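PDB 5U1T: separin from Saccharomyces cerevisiae, which cleaves the Scc1 subunit of cohesin at the onset of anaphase as a caspase-like cysteine protease and is held inactive by securin during most of the cell cycle. Local coordinates for residues Thr1136-Pro1141 with Ser1363-Leu1368. Residues are numbered along the deposited sequence; the frame is centred on the assembly and turned at random.
Sequences TIDFCP and SSSCHL
Ser1363 meets Ile1137 and Asp1138 just past the end of strand 1353-1362, which runs parallel to strand 1132-1139 in a mixed sheet. Its backbone N gives a weak but nearly straight bond to Ile1137 O, at 3.3 Å and 169°. This follows the backbone bonding of Ile1137 with Val1361.

With chi1 at 77°, Ser1363 OG is placed facing strand 1132-1139. There it has two possible, weak bonds, to Ile1137 O and Asp1138 OD1, each 3.4 Å from Ser1363 OG, and the choice between them is not settled. The hydroxyls of Ser1363 and Ser1365 are also hydrogen-bonded, OG to OG, at 3.0 Å.

The Asp1138 side chain starts away from the loop, but its carboxylate comes back beside Ser1363 CB. OD1 accepts the N-H of Phe1139 through its anti lone pair, at 2.9 Å from Phe1139 N. OD2 has a long, weak ion pair with Arg1077.

Beyond the hydroxyls, Cys1366 SG lies 4.1 Å from Ile1137 CG2 and 4.3 Å from Phe1139 CB. Phe1139 CG is anti to its backbone N (chi1 171°), and the ring stacks on Phe1180 of helix 1180-1198.

An alanine at Asp1138 would probably leave Phe1139 N-H and Arg1077 without this carboxylate partner and Ser1363 OG with one acceptor fewer.

The contact lies away from Cys1497, the likely catalytic residue. Weak polar bonds carry the parallel pairing one residue into the loop, and one sulfur adds loose apolar contacts, so no single interaction dominates.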
loop_
_atom_site.group_PDB
_atom_site.type_symbol
_atom_site.label_atom_id
_atom_site.label_comp_id
_atom_site.label_asym_id
_atom_site.label_seq_id
_atom_site.Cartn_x
_atom_site.Cartn_y
_atom_site.Cartn_z
ATOM N N THR A 1136 -26.148 -41.266 -6.216
ATOM C CA THR A 1136 -25.933 -39.849 -5.943
ATOM C C THR A 1136 -27.281 -39.124 -5.987
ATOM O O THR A 1136 -28.209 -39.536 -6.702
ATOM C CB THR A 1136 -24.917 -39.210 -6.928
ATOM O OG1 THR A 1136 -25.421 -39.285 -8.259
ATOM C CG2 THR A 1136 -23.606 -39.971 -6.904
ATOM N N ILE A 1137 -27.393 -38.097 -5.155
ATOM C CA ILE A 1137 -28.555 -37.218 -5.088
ATOM C C ILE A 1137 -28.035 -35.780 -5.164
ATOM O O ILE A 1137 -27.283 -35.297 -4.290
ATOM C CB ILE A 1137 -29.389 -37.415 -3.800
ATOM C CG1 ILE A 1137 -29.735 -38.886 -3.599
ATOM C CG2 ILE A 1137 -30.641 -36.545 -3.814
ATOM C CD1 ILE A 1137 -30.640 -39.134 -2.419
ATOM N N ASP A 1138 -28.410 -35.099 -6.230
ATOM C CA ASP A 1138 -27.807 -33.818 -6.523
ATOM C C ASP A 1138 -28.878 -32.889 -7.041
ATOM O O ASP A 1138 -29.996 -33.313 -7.347
ATOM C CB ASP A 1138 -26.668 -33.972 -7.532
ATOM C CG ASP A 1138 -25.464 -33.131 -7.178
ATOM O OD1 ASP A 1138 -25.647 -31.919 -6.848
ATOM O OD2 ASP A 1138 -24.330 -33.691 -7.206
ATOM N N PHE A 1139 -28.542 -31.611 -7.111
ATOM C CA PHE A 1139 -29.501 -30.646 -7.591
ATOM C C PHE A 1139 -28.889 -29.872 -8.732
ATOM O O PHE A 1139 -27.709 -29.518 -8.678
ATOM C CB PHE A 1139 -29.930 -29.735 -6.464
ATOM C CG PHE A 1139 -30.759 -28.584 -6.910
ATOM C CD1 PHE A 1139 -31.981 -28.793 -7.523
ATOM C CD2 PHE A 1139 -30.324 -27.284 -6.701
ATOM C CE1 PHE A 1139 -32.755 -27.729 -7.918
ATOM C CE2 PHE A 1139 -31.097 -26.216 -7.095
ATOM C CZ PHE A 1139 -32.311 -26.438 -7.702
ATOM N N CYS A 1140 -29.673 -29.646 -9.781
ATOM C CA CYS A 1140 -29.172 -28.934 -10.950
ATOM C C CYS A 1140 -29.497 -27.457 -10.836
ATOM O O CYS A 1140 -30.664 -27.052 -10.911
ATOM C CB CYS A 1140 -29.751 -29.504 -12.242
ATOM S SG CYS A 1140 -29.058 -28.772 -13.749
ATOM N N PRO A 1141 -28.450 -26.649 -10.627
ATOM C CA PRO A 1141 -28.569 -25.195 -10.450
ATOM C C PRO A 1141 -29.192 -24.540 -11.699
ATOM O O PRO A 1141 -30.157 -23.760 -11.615
ATOM C CB PRO A 1141 -27.111 -24.746 -10.239
ATOM C CG PRO A 1141 -26.265 -25.830 -10.896
ATOM C CD PRO A 1141 -27.045 -27.106 -10.694
ATOM N N SER A 1363 -24.888 -34.680 -2.054
ATOM C CA SER A 1363 -24.242 -33.392 -2.297
ATOM C C SER A 1363 -24.561 -32.446 -1.149
ATOM O O SER A 1363 -25.594 -32.595 -0.497
ATOM C CB SER A 1363 -24.701 -32.790 -3.625
ATOM O OG SER A 1363 -26.004 -32.233 -3.512
ATOM N N SER A 1364 -23.681 -31.483 -0.899
ATOM C CA SER A 1364 -23.894 -30.532 0.184
ATOM C C SER A 1364 -25.252 -29.818 0.057
ATOM O O SER A 1364 -25.913 -29.542 1.062
ATOM C CB SER A 1364 -22.733 -29.507 0.248
ATOM O OG SER A 1364 -22.687 -28.620 -0.869
ATOM N N SER A 1365 -25.691 -29.545 -1.170
ATOM C CA SER A 1365 -26.966 -28.869 -1.341
ATOM C C SER A 1365 -28.133 -29.751 -0.900
ATOM O O SER A 1365 -29.192 -29.233 -0.531
ATOM C CB SER A 1365 -27.167 -28.430 -2.786
ATOM O OG SER A 1365 -27.414 -29.537 -3.625
ATOM N N CYS A 1366 -27.942 -31.071 -0.915
ATOM C CA CYS A 1366 -29.021 -31.985 -0.565
ATOM C C CYS A 1366 -28.906 -32.578 0.838
ATOM O O CYS A 1366 -29.782 -33.311 1.278
ATOM C CB CYS A 1366 -29.092 -33.129 -1.582
ATOM S SG CYS A 1366 -29.523 -32.638 -3.266
ATOM N N HIS A 1367 -27.826 -32.260 1.539
ATOM C CA HIS A 1367 -27.578 -32.822 2.855
ATOM C C HIS A 1367 -28.702 -32.632 3.880
ATOM O O HIS A 1367 -29.013 -33.551 4.641
ATOM C CB HIS A 1367 -26.311 -32.234 3.423
ATOM C CG HIS A 1367 -26.215 -32.358 4.906
ATOM N ND1 HIS A 1367 -25.602 -33.427 5.521
ATOM C CD2 HIS A 1367 -26.666 -31.557 5.900
ATOM C CE1 HIS A 1367 -25.665 -33.271 6.831
ATOM N NE2 HIS A 1367 -26.308 -32.147 7.087
ATOM N N LEU A 1368 -29.298 -31.445 3.917
ATOM C CA LEU A 1368 -30.297 -31.137 4.940
ATOM C C LEU A 1368 -31.516 -32.035 4.893
ATOM O O LEU A 1368 -32.128 -32.275 5.926
ATOM C CB LEU A 1368 -30.762 -29.679 4.846
ATOM C CG LEU A 1368 -31.534 -29.170 3.618
ATOM C CD1 LEU A 1368 -32.317 -27.883 3.944
ATOM C CD2 LEU A 1368 -30.599 -28.946 2.427
#